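PDB 3VDG: probable glucarate dehydratase from Mycobacterium smegmatis str. MC2 155, which probably dehydrates D-glucarate or a related acid sugar, as a member of the enolase superfamily whose relatives use a divalent metal ion in catalysis. Local coordinates for residues Q62-T65 with L69-L72; E83-A88 with S137-A142; D157-A162 with G321-S326; R376-V381 with H414-R419. One frame throughout, in Å; residues are numbered along the deposited sequence.

Contact 1 (Q62-T65 with L69-L72)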
loop_
_atom_site.group_PDB
_atom_site.type_symbol
_atom_site.label_atom_id
_atom_site.label_comp_id
_atom_site.label_asym_id
_atom_site.label_seq_id
_atom_site.Cartn_x
_atom_site.Cartn_y
_atom_site.Cartn_z
ATOM N N GLN A 62 -21.166 -12.252 8.922
ATOM C CA GLN A 62 -20.954 -12.042 10.356
ATOM C C GLN A 62 -19.806 -12.968 10.710
ATOM O O GLN A 62 -19.922 -14.197 10.599
ATOM C CB GLN A 62 -22.214 -12.380 11.157
ATOM C CG GLN A 62 -23.240 -11.253 11.192
ATOM C CD GLN A 62 -24.593 -11.714 11.724
ATOM O OE1 GLN A 62 -25.225 -12.595 11.145
ATOM N NE2 GLN A 62 -25.036 -11.118 12.823
ATOM N N LEU A 63 -18.667 -12.383 11.065
ATOM C CA LEU A 63 -17.460 -13.173 11.262
ATOM C C LEU A 63 -17.277 -13.303 12.773
ATOM O O LEU A 63 -17.060 -12.306 13.458
ATOM C CB LEU A 63 -16.253 -12.465 10.625
ATOM C CG LEU A 63 -14.923 -13.201 10.791
ATOM C CD1 LEU A 63 -14.941 -14.458 9.943
ATOM C CD2 LEU A 63 -13.723 -12.335 10.412
ATOM N N ASP A 64 -17.382 -14.531 13.277
ATOM C CA ASP A 64 -17.373 -14.804 14.717
ATOM C C ASP A 64 -15.988 -15.213 15.220
ATOM O O ASP A 64 -15.242 -15.893 14.511
ATOM C CB ASP A 64 -18.387 -15.911 15.011
ATOM C CG ASP A 64 -19.810 -15.500 14.625
ATOM O OD1 ASP A 64 -20.201 -14.357 14.941
ATOM O OD2 ASP A 64 -20.531 -16.307 14.003
ATOM N N THR A 65 -15.650 -14.807 16.444
ATOM C CA THR A 65 -14.315 -15.066 17.010
ATOM C C THR A 65 -14.418 -15.720 18.394
ATOM O O THR A 65 -15.474 -15.696 19.024
ATOM C CB THR A 65 -13.510 -13.764 17.196
ATOM O OG1 THR A 65 -14.155 -12.951 18.188
ATOM C CG2 THR A 65 -13.391 -12.985 15.880
ATOM N N LEU A 69 -16.472 -11.541 19.855
ATOM C CA LEU A 69 -16.704 -10.310 19.077
ATOM C C LEU A 69 -17.052 -10.712 17.647
ATOM O O LEU A 69 -16.474 -11.650 17.117
ATOM C CB LEU A 69 -15.461 -9.424 19.053
ATOM C CG LEU A 69 -14.995 -8.941 20.420
ATOM C CD1 LEU A 69 -13.680 -8.193 20.277
ATOM C CD2 LEU A 69 -16.061 -8.064 21.053
ATOM N N THR A 70 -17.991 -10.014 17.023
ATOM C CA THR A 70 -18.415 -10.384 15.657
ATOM C C THR A 70 -18.109 -9.225 14.724
ATOM O O THR A 70 -18.450 -8.081 15.029
ATOM C CB THR A 70 -19.930 -10.718 15.607
ATOM O OG1 THR A 70 -20.163 -11.935 16.328
ATOM C CG2 THR A 70 -20.415 -10.905 14.157
ATOM N N GLY A 71 -17.470 -9.517 13.594
ATOM C CA GLY A 71 -17.170 -8.475 12.598
ATOM C C GLY A 71 -18.147 -8.581 11.419
ATOM O O GLY A 71 -18.653 -9.668 11.105
ATOM N N LEU A 72 -18.381 -7.462 10.739
ATOM C CA LEU A 72 -19.356 -7.420 9.650
ATOM C C LEU A 72 -18.650 -7.113 8.335
ATOM O O LEU A 72 -17.717 -6.308 8.295
ATOM C CB LEU A 72 -20.406 -6.320 9.911
ATOM C CG LEU A 72 -21.193 -6.457 11.224
ATOM C CD1 LEU A 72 -22.191 -5.299 11.367
ATOM C CD2 LEU A 72 -21.866 -7.818 11.234
HETATM O O HOH W 1 -18.195 -13.834 17.964
#

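Contact 2 (E83-A88 with S137-A142)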
loop_
_atom_site.group_PDB
_atom_site.type_symbol
_atom_site.label_atom_id
_atom_site.label_comp_id
_atom_site.label_asym_id
_atom_site.label_seq_id
_atom_site.Cartn_x
_atom_site.Cartn_y
_atom_site.Cartn_z
ATOM N N GLU A 83 -21.363 -19.857 -2.715
ATOM C CA GLU A 83 -20.586 -21.094 -2.567
ATOM C C GLU A 83 -19.127 -20.789 -2.279
ATOM O O GLU A 83 -18.499 -21.450 -1.449
ATOM C CB GLU A 83 -20.645 -21.933 -3.848
ATOM C CG GLU A 83 -22.043 -22.412 -4.206
ATOM C CD GLU A 83 -22.103 -23.103 -5.558
ATOM O OE1 GLU A 83 -21.063 -23.184 -6.249
ATOM O OE2 GLU A 83 -23.201 -23.567 -5.933
ATOM N N ARG A 84 -18.562 -19.820 -2.992
ATOM C CA ARG A 84 -17.171 -19.442 -2.723
ATOM C C ARG A 84 -17.011 -18.868 -1.321
ATOM O O ARG A 84 -16.017 -19.143 -0.644
ATOM C CB ARG A 84 -16.657 -18.437 -3.764
ATOM C CG ARG A 84 -16.362 -19.110 -5.107
ATOM C CD ARG A 84 -16.277 -18.080 -6.223
ATOM N NE ARG A 84 -16.015 -18.712 -7.518
ATOM C CZ ARG A 84 -16.147 -18.101 -8.692
ATOM N NH1 ARG A 84 -16.531 -16.831 -8.754
ATOM N NH2 ARG A 84 -15.882 -18.760 -9.809
ATOM N N LEU A 85 -17.974 -18.058 -0.896
ATOM C CA LEU A 85 -17.903 -17.467 0.433
ATOM C C LEU A 85 -17.916 -18.582 1.489
ATOM O O LEU A 85 -17.212 -18.495 2.489
ATOM C CB LEU A 85 -19.057 -16.504 0.673
ATOM C CG LEU A 85 -19.056 -15.220 -0.157
ATOM C CD1 LEU A 85 -20.354 -14.459 0.073
ATOM C CD2 LEU A 85 -17.842 -14.369 0.188
ATOM N N GLN A 86 -18.703 -19.610 1.264
ATOM C CA GLN A 86 -18.778 -20.746 2.210
ATOM C C GLN A 86 -17.444 -21.480 2.241
ATOM O O GLN A 86 -16.985 -21.809 3.270
ATOM C CB GLN A 86 -19.912 -21.711 1.830
ATOM C CG GLN A 86 -21.296 -21.156 2.111
ATOM C CD GLN A 86 -21.518 -20.900 3.591
ATOM O OE1 GLN A 86 -21.081 -21.681 4.437
ATOM N NE2 GLN A 86 -22.193 -19.806 3.910
ATOM N N ALA A 87 -16.829 -21.702 1.101
ATOM C CA ALA A 87 -15.531 -22.365 1.062
ATOM C C ALA A 87 -14.438 -21.518 1.768
ATOM O O ALA A 87 -13.576 -22.052 2.465
ATOM C CB ALA A 87 -15.138 -22.677 -0.376
ATOM N N ALA A 88 -14.509 -20.202 1.607
ATOM C CA ALA A 88 -13.566 -19.279 2.238
ATOM C C ALA A 88 -13.735 -19.320 3.739
ATOM O O ALA A 88 -12.761 -19.396 4.483
ATOM C CB ALA A 88 -13.804 -17.848 1.737
ATOM N N SER A 137 -12.510 -9.937 0.142
ATOM C CA SER A 137 -12.960 -8.623 0.586
ATOM C C SER A 137 -13.860 -8.585 1.846
ATOM O O SER A 137 -13.502 -7.945 2.840
ATOM C CB SER A 137 -13.645 -7.889 -0.579
ATOM O OG SER A 137 -14.082 -6.624 -0.142
ATOM N N PRO A 138 -15.050 -9.231 1.811
ATOM C CA PRO A 138 -15.931 -9.112 2.983
ATOM C C PRO A 138 -15.334 -9.693 4.269
ATOM O O PRO A 138 -15.634 -9.212 5.374
ATOM C CB PRO A 138 -17.171 -9.936 2.586
ATOM C CG PRO A 138 -16.673 -10.895 1.548
ATOM C CD PRO A 138 -15.636 -10.097 0.768
ATOM N N PHE A 139 -14.505 -10.718 4.141
ATOM C CA PHE A 139 -13.852 -11.270 5.328
ATOM C C PHE A 139 -12.801 -10.318 5.865
ATOM O O PHE A 139 -12.639 -10.179 7.083
ATOM C CB PHE A 139 -13.253 -12.642 5.044
ATOM C CG PHE A 139 -14.284 -13.669 4.719
ATOM C CD1 PHE A 139 -15.069 -14.227 5.727
ATOM C CD2 PHE A 139 -14.507 -14.046 3.403
ATOM C CE1 PHE A 139 -16.064 -15.148 5.429
ATOM C CE2 PHE A 139 -15.495 -14.983 3.100
ATOM C CZ PHE A 139 -16.264 -15.537 4.115
ATOM N N GLU A 140 -12.093 -9.652 4.956
ATOM C CA GLU A 140 -11.091 -8.666 5.362
ATOM C C GLU A 140 -11.767 -7.498 6.061
ATOM O O GLU A 140 -11.272 -6.991 7.066
ATOM C CB GLU A 140 -10.313 -8.161 4.142
ATOM C CG GLU A 140 -9.087 -7.333 4.483
ATOM C CD GLU A 140 -9.303 -5.824 4.357
ATOM O OE1 GLU A 140 -10.464 -5.367 4.191
ATOM O OE2 GLU A 140 -8.293 -5.082 4.425
ATOM N N VAL A 141 -12.902 -7.053 5.537
ATOM C CA VAL A 141 -13.608 -5.913 6.165
ATOM C C VAL A 141 -14.086 -6.332 7.563
ATOM O O VAL A 141 -13.919 -5.594 8.526
ATOM C CB VAL A 141 -14.795 -5.422 5.305
ATOM C CG1 VAL A 141 -15.691 -4.467 6.094
ATOM C CG2 VAL A 141 -14.280 -4.707 4.041
ATOM N N ALA A 142 -14.656 -7.534 7.664
ATOM C CA ALA A 142 -15.085 -8.060 8.957
ATOM C C ALA A 142 -13.906 -8.218 9.938
ATOM O O ALA A 142 -14.051 -7.990 11.156
ATOM C CB ALA A 142 -15.829 -9.390 8.772
#

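Contact 3 (D157-A162 with G321-S326)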
loop_
_atom_site.group_PDB
_atom_site.type_symbol
_atom_site.label_atom_id
_atom_site.label_comp_id
_atom_site.label_asym_id
_atom_site.label_seq_id
_atom_site.Cartn_x
_atom_site.Cartn_y
_atom_site.Cartn_z
ATOM N N ASP A 157 -8.506 4.302 11.800
ATOM C CA ASP A 157 -7.211 4.254 12.528
ATOM C C ASP A 157 -6.341 3.041 12.178
ATOM O O ASP A 157 -5.177 2.984 12.568
ATOM C CB ASP A 157 -7.418 4.246 14.057
ATOM C CG ASP A 157 -7.592 5.650 14.648
ATOM O OD1 ASP A 157 -7.418 6.657 13.921
ATOM O OD2 ASP A 157 -7.883 5.750 15.865
ATOM N N LEU A 158 -6.901 2.064 11.470
ATOM C CA LEU A 158 -6.109 0.911 11.032
ATOM C C LEU A 158 -5.588 1.131 9.613
ATOM O O LEU A 158 -4.857 0.300 9.094
ATOM C CB LEU A 158 -6.938 -0.381 11.087
ATOM C CG LEU A 158 -7.693 -0.647 12.396
ATOM C CD1 LEU A 158 -8.643 -1.834 12.269
ATOM C CD2 LEU A 158 -6.698 -0.836 13.516
ATOM N N LEU A 159 -5.976 2.248 8.994
ATOM C CA LEU A 159 -5.613 2.557 7.599
ATOM C C LEU A 159 -4.747 3.829 7.494
ATOM O O LEU A 159 -4.699 4.482 6.444
ATOM C CB LEU A 159 -6.894 2.733 6.752
ATOM C CG LEU A 159 -7.880 1.542 6.779
ATOM C CD1 LEU A 159 -9.208 1.881 6.103
ATOM C CD2 LEU A 159 -7.255 0.314 6.131
ATOM N N GLY A 160 -4.085 4.190 8.591
ATOM C CA GLY A 160 -3.241 5.392 8.644
ATOM C C GLY A 160 -3.930 6.588 9.268
ATOM O O GLY A 160 -3.359 7.681 9.344
ATOM N N GLY A 161 -5.171 6.388 9.707
ATOM C CA GLY A 161 -5.942 7.434 10.347
ATOM C C GLY A 161 -6.654 8.344 9.368
ATOM O O GLY A 161 -6.175 8.589 8.258
ATOM N N ALA A 162 -7.802 8.855 9.793
ATOM C CA ALA A 162 -8.591 9.790 8.994
ATOM C C ALA A 162 -7.747 11.006 8.651
ATOM O O ALA A 162 -6.942 11.464 9.471
ATOM C CB ALA A 162 -9.832 10.231 9.768
ATOM N N GLY A 321 -10.363 -6.175 -3.175
ATOM C CA GLY A 321 -9.838 -7.078 -2.150
ATOM C C GLY A 321 -9.841 -6.510 -0.743
ATOM O O GLY A 321 -9.035 -6.900 0.091
ATOM N N GLY A 322 -10.755 -5.596 -0.456
ATOM C CA GLY A 322 -10.902 -5.111 0.927
ATOM C C GLY A 322 -10.231 -3.767 1.141
ATOM O O GLY A 322 -9.787 -3.127 0.185
ATOM N N LEU A 323 -10.149 -3.320 2.390
ATOM C CA LEU A 323 -9.755 -1.929 2.627
ATOM C C LEU A 323 -8.253 -1.667 2.537
ATOM O O LEU A 323 -7.810 -0.617 2.020
ATOM C CB LEU A 323 -10.313 -1.439 3.970
ATOM C CG LEU A 323 -11.834 -1.606 4.191
ATOM C CD1 LEU A 323 -12.278 -0.938 5.498
ATOM C CD2 LEU A 323 -12.675 -1.066 3.043
ATOM N N GLN A 324 -7.455 -2.578 3.077
ATOM C CA GLN A 324 -6.005 -2.403 2.964
ATOM C C GLN A 324 -5.535 -2.464 1.509
ATOM O O GLN A 324 -4.682 -1.684 1.085
ATOM C CB GLN A 324 -5.275 -3.452 3.799
ATOM C CG GLN A 324 -5.635 -3.374 5.278
ATOM C CD GLN A 324 -5.221 -4.644 6.008
ATOM O OE1 GLN A 324 -4.141 -4.689 6.577
ATOM N NE2 GLN A 324 -6.054 -5.708 5.933
ATOM N N ARG A 325 -6.074 -3.393 0.729
ATOM C CA ARG A 325 -5.719 -3.412 -0.694
ATOM C C ARG A 325 -6.229 -2.189 -1.462
ATOM O O ARG A 325 -5.612 -1.780 -2.455
ATOM C CB ARG A 325 -6.140 -4.728 -1.345
ATOM C CG ARG A 325 -5.198 -5.854 -0.894
ATOM C CD ARG A 325 -5.778 -7.232 -1.195
ATOM N NE ARG A 325 -5.706 -7.580 -2.609
ATOM C CZ ARG A 325 -4.623 -8.093 -3.202
ATOM N NH1 ARG A 325 -3.524 -8.321 -2.516
ATOM N NH2 ARG A 325 -4.644 -8.383 -4.492
ATOM N N SER A 326 -7.330 -1.589 -1.001
ATOM C CA SER A 326 -7.794 -0.337 -1.608
ATOM C C SER A 326 -6.829 0.803 -1.267
ATOM O O SER A 326 -6.590 1.681 -2.078
ATOM C CB SER A 326 -9.213 0.017 -1.157
ATOM O OG SER A 326 -10.152 -0.939 -1.652
#

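Contact 4 (R376-V381 with H414-R419)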
loop_
_atom_site.group_PDB
_atom_site.type_symbol
_atom_site.label_atom_id
_atom_site.label_comp_id
_atom_site.label_asym_id
_atom_site.label_seq_id
_atom_site.Cartn_x
_atom_site.Cartn_y
_atom_site.Cartn_z
ATOM N N ARG A 376 -32.220 3.053 -2.401
ATOM C CA ARG A 376 -32.782 2.018 -1.517
ATOM C C ARG A 376 -33.459 2.672 -0.322
ATOM O O ARG A 376 -33.311 3.887 -0.123
ATOM C CB ARG A 376 -31.766 0.914 -1.140
ATOM C CG ARG A 376 -30.374 1.376 -0.668
ATOM C CD ARG A 376 -30.316 1.677 0.822
ATOM N NE ARG A 376 -30.673 3.066 1.105
ATOM C CZ ARG A 376 -31.233 3.469 2.235
ATOM N NH1 ARG A 376 -31.492 2.595 3.203
ATOM N NH2 ARG A 376 -31.529 4.746 2.399
ATOM N N HIS A 377 -34.244 1.902 0.434
ATOM C CA HIS A 377 -34.903 2.444 1.637
ATOM C C HIS A 377 -34.973 1.400 2.726
ATOM O O HIS A 377 -35.773 1.516 3.650
ATOM C CB HIS A 377 -36.301 2.954 1.310
ATOM C CG HIS A 377 -37.203 1.894 0.736
ATOM N ND1 HIS A 377 -37.331 1.695 -0.594
ATOM C CD2 HIS A 377 -37.995 0.928 1.358
ATOM C CE1 HIS A 377 -38.169 0.659 -0.813
ATOM N NE2 HIS A 377 -38.578 0.195 0.381
ATOM N N GLU A 378 -34.152 0.358 2.603
ATOM C CA GLU A 378 -34.053 -0.723 3.594
ATOM C C GLU A 378 -32.586 -0.867 4.016
ATOM O O GLU A 378 -31.686 -0.378 3.326
ATOM C CB GLU A 378 -34.572 -2.046 3.010
ATOM C CG GLU A 378 -36.082 -2.026 2.701
ATOM C CD GLU A 378 -36.513 -3.012 1.614
ATOM O OE1 GLU A 378 -36.112 -2.843 0.437
ATOM O OE2 GLU A 378 -37.279 -3.953 1.929
ATOM N N ASP A 379 -32.342 -1.516 5.150
ATOM C CA ASP A 379 -30.968 -1.706 5.622
ATOM C C ASP A 379 -30.917 -2.840 6.634
ATOM O O ASP A 379 -31.968 -3.281 7.144
ATOM C CB ASP A 379 -30.401 -0.410 6.220
ATOM C CG ASP A 379 -28.859 -0.368 6.192
ATOM O OD1 ASP A 379 -28.211 -1.398 5.912
ATOM O OD2 ASP A 379 -28.291 0.695 6.459
ATOM N N VAL A 380 -29.712 -3.337 6.896
ATOM C CA VAL A 380 -29.519 -4.433 7.855
ATOM C C VAL A 380 -28.839 -3.994 9.150
ATOM O O VAL A 380 -28.709 -4.795 10.084
ATOM C CB VAL A 380 -28.697 -5.607 7.268
ATOM C CG1 VAL A 380 -29.454 -6.291 6.136
ATOM C CG2 VAL A 380 -27.337 -5.125 6.795
ATOM N N VAL A 381 -28.393 -2.742 9.203
ATOM C CA VAL A 381 -27.744 -2.220 10.408
ATOM C C VAL A 381 -28.648 -1.252 11.155
ATOM O O VAL A 381 -29.553 -0.656 10.578
ATOM C CB VAL A 381 -26.383 -1.533 10.109
ATOM C CG1 VAL A 381 -25.462 -2.510 9.391
ATOM C CG2 VAL A 381 -26.565 -0.245 9.302
ATOM N N HIS A 414 -33.630 -11.184 4.688
ATOM C CA HIS A 414 -33.312 -12.535 4.275
ATOM C C HIS A 414 -34.570 -13.235 3.807
ATOM O O HIS A 414 -34.551 -13.980 2.832
ATOM C CB HIS A 414 -32.652 -13.322 5.398
ATOM C CG HIS A 414 -32.395 -14.769 5.041
ATOM N ND1 HIS A 414 -31.592 -15.134 4.017
ATOM C CD2 HIS A 414 -32.873 -15.952 5.606
ATOM C CE1 HIS A 414 -31.546 -16.477 3.936
ATOM N NE2 HIS A 414 -32.336 -16.978 4.910
ATOM N N GLU A 415 -35.675 -12.990 4.506
ATOM C CA GLU A 415 -36.958 -13.607 4.145
ATOM C C GLU A 415 -37.389 -13.068 2.768
ATOM O O GLU A 415 -37.854 -13.812 1.915
ATOM C CB GLU A 415 -38.011 -13.312 5.228
ATOM C CG GLU A 415 -39.445 -13.708 4.876
ATOM C CD GLU A 415 -39.657 -15.209 4.682
ATOM O OE1 GLU A 415 -38.834 -16.018 5.163
ATOM O OE2 GLU A 415 -40.670 -15.584 4.046
ATOM N N GLN A 416 -37.204 -11.770 2.560
ATOM C CA GLN A 416 -37.430 -11.143 1.253
ATOM C C GLN A 416 -36.610 -11.802 0.132
ATOM O O GLN A 416 -37.132 -12.109 -0.941
ATOM C CB GLN A 416 -37.180 -9.640 1.365
ATOM C CG GLN A 416 -37.647 -8.822 0.177
ATOM C CD GLN A 416 -37.928 -7.385 0.553
ATOM O OE1 GLN A 416 -39.082 -6.977 0.645
ATOM N NE2 GLN A 416 -36.878 -6.609 0.779
ATOM N N TYR A 417 -35.334 -12.065 0.384
ATOM C CA TYR A 417 -34.522 -12.812 -0.570
ATOM C C TYR A 417 -35.085 -14.196 -0.893
ATOM O O TYR A 417 -35.128 -14.592 -2.057
ATOM C CB TYR A 417 -33.086 -12.933 -0.059
ATOM C CG TYR A 417 -32.224 -13.962 -0.748
ATOM C CD1 TYR A 417 -31.455 -13.628 -1.864
ATOM C CD2 TYR A 417 -32.152 -15.269 -0.265
ATOM C CE1 TYR A 417 -30.654 -14.573 -2.481
ATOM C CE2 TYR A 417 -31.362 -16.214 -0.877
ATOM C CZ TYR A 417 -30.607 -15.858 -1.978
ATOM O OH TYR A 417 -29.815 -16.799 -2.578
ATOM N N LEU A 418 -35.486 -14.947 0.129
ATOM C CA LEU A 418 -36.022 -16.288 -0.110
ATOM C C LEU A 418 -37.267 -16.191 -1.002
ATOM O O LEU A 418 -37.402 -16.931 -1.967
ATOM C CB LEU A 418 -36.350 -17.002 1.214
ATOM C CG LEU A 418 -35.131 -17.403 2.056
ATOM C CD1 LEU A 418 -35.541 -17.974 3.410
ATOM C CD2 LEU A 418 -34.249 -18.387 1.291
ATOM N N ARG A 419 -38.134 -15.230 -0.700
ATOM C CA ARG A 419 -39.423 -15.105 -1.388
ATOM C C ARG A 419 -39.348 -14.482 -2.778
ATOM O O ARG A 419 -40.136 -14.836 -3.640
ATOM C CB ARG A 419 -40.423 -14.318 -0.533
ATOM C CG ARG A 419 -41.062 -15.132 0.591
ATOM C CD ARG A 419 -42.174 -14.352 1.291
ATOM N NE ARG A 419 -41.659 -13.265 2.127
ATOM C CZ ARG A 419 -41.532 -11.998 1.732
ATOM N NH1 ARG A 419 -41.886 -11.634 0.505
ATOM N NH2 ARG A 419 -41.046 -11.088 2.571
HETATM O O HOH W 2 -39.354 -4.081 0.110
#

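Contact 1 (Q62-T65 with L69-L72)
Leu-63 and Gly-71 face each other as the antiparallel hydrogen-bonded pair of this contact: Leu-63 N reaches Gly-71 O at 2.7 Å with an N-H...O angle of 169°, and Gly-71 N returns a bond of 2.8 Å to Leu-63 O. Gln-62 with Leu-72 forms the neighbouring non-hydrogen-bonded pair. There the two side chains run alongside each other, Gln-62 CG lying 3.7 Å from Leu-72 CD2. Nearer the turn, Asp-64 and Thr-70 also point the same way, and the Thr-70 hydroxyl OG1 donates to Asp-64 OD1 at 2.8 Å, meeting that oxygen almost head-on along its C-O bond. With CG2 of Thr-70 anti to the backbone N, the methyl comes within 3.8 Å of Gln-62 CB. Leu-69 O collects the last links: Thr-65 OG1 donates to one of its lone pairs in the carbonyl plane at 2.9 Å, Thr-65 N adds a weak bond, and a water that accepts from Thr-65 N and donates to Thr-70 OG1 also reaches Leu-69 O weakly. In the second shell, Arg-34 of strand 30-41 pairs with Asp-64 OD2, the other carboxylate oxygen, while Glu-407 accepts from Gln-62 NE2. Such pairing is that of a beta hairpin, here strands 55-65 and 70-75 of the three-stranded antiparallel sheet in the N-terminal capping domain characteristic of the enolase superfamily.

Contact 2 (E83-A88 with S137-A142)
Two helices of the capping domain, 79-92 and 131-151, meet here mainly through side chains, with one backbone carbonyl at a ring edge. The axes of the short segments stay 11.3 Å apart at closest approach and are inclined at 49°, a wide separation bridged largely by Phe-139, which buries the most area. Its CB is directed at segment 83-88, and the torsion that sets CG anti to the carbonyl carbon (chi1 -65°) carries the ring across to the other helix. The far end of the ring makes the contact: Phe-139 CE2 lies 3.6 Å from Ala-88 CB, which approaches obliquely, and 3.8 Å from Leu-85 CD2. At the ring edge, near its plane, the backbone oxygen Leu-85 O sits 3.5 Å from Phe-139 CZ. Leu-85 CD2 also serves a second neighbour, Pro-138 CG at 3.9 Å, so one methyl touches both the aromatic ring and the pyrrolidine ring. Pro-138 stands where helix 131-151 kinks, its nitrogen lacking a bond to the preceding turn. Strand residues complete the surroundings: Ile-61 touches Pro-138 and Phe-139, Ala-59 and Val-35 touch Leu-85, and Ala-33 touches Phe-139. No hydrogen bond crosses between the segments, and all four touching residues are buried. The helices are therefore joined here by apolar packing, with the Leu-85 carbonyl placed toward the slightly positive rim of the phenyl ring, an approach that is probably mildly favourable electrostatically.

Contact 3 (D157-A162 with G321-S326)
Gly-322 O is gripped twice within the first turn of helix 323-336: Ser-326 OG donates to it at 2.9 Å and Ser-326 N at 3.1 Å, the two donors arriving from opposite faces of the carbonyl plane. The hydroxyl stands 32° out of that plane. This double hold ties Ser-326 to the N-cap residue in the turn that carries Leu-323 and Gln-324. From the loop 157-162 comes Leu-159. Both methyls, Leu-159 CD1 and Leu-159 CD2, lie 4.1 Å from Leu-323 CB, and Leu-159 CD2 is also 4.1 Å from Gln-324 CG. The Leu-159 side chain crosses that of Gln-324 at about a right angle and meets Leu-323 obliquely. The torsion of Gln-324 (chi1 -60°) sets CG beside the backbone N, and the extended chain then carries the amide away from Leu-159 to polar partners: NE2 bonds to Glu-140 and Thr-100, and OE1 to Arg-327 of the second subunit. Glu-140 also accepts from Leu-323 N at the helix start. Topologically, the contact joins the linker between helix 131-151 and strand 166-174, the first strand of the enolase-type barrel, to the helix between barrel strands 312-315 and 339-342. On the loop side, Gly-160 and Gly-161 have positive phi; Gly-160 makes backbone hydrogen bonds to the second subunit, and Gly-161 O accepts from the side-chain ND2 of Asn-101 of that subunit.

Contact 4 (R376-V381 with H414-R419)
The carboxylate of Glu-378 and the amide of Gln-416 meet with their planes 71° apart, the two side chains coming from opposite directions. Gln-416 NE2 donates to Glu-378 OE2 at 2.9 Å with an N-H...O angle of 167°. The acceptor lies nearly in the amide plane, whereas the donor reaches the oxygen on its syn side, 34° out of the carboxylate plane. A water donates to Glu-378 OE2 at 2.8 Å and to Gln-416 OE1 at 3.0 Å, closing a small ring beside the direct bond. The two chains, extended beyond CG, together bridge the 11.2 Å between the CA atoms of Glu-378 and Gln-416. This near-surface link connects the loop between helix 349-360 and strand 388-389, in the barrel part of the enolase fold, to helix 407-420, which packs against strands 30-41 and 55-65 of the capping domain. The end of strand 30-41 also holds the polar ends: Glu-378 OE1 accepts from Ala-41 N, and Gln-416 NE2 donates also to Ala-39 O. Within the loop, Arg-376 NH1 bonds to Glu-378 O at 3.0 Å, the oxygen lying at the guanidinium edge and the donor above the carbonyl plane.

Overall arrangement
Contacts 1 to 4 follow one another along the chain without interleaving. Contacts 1 and 2, with centres about 12 Å apart, share the capping domain and touch where Leu-63 and Gly-71 pack on Ala-142; strand 70-75 leads directly into helix 79-92. Helix 131-151 then carries the path onward: Glu-140, within contact 2, bonds to Leu-323 and Gln-324 of contact 3, whose centre lies about 17 Å away on the barrel and beside the second subunit. Contact 4 is farthest from contact 3, about 28 Å between centres, but about 20 Å from contacts 1 and 2, without touching any. Contacts 1 and 2 lie within the cap, while 3 and 4 join it to the barrel at separate places.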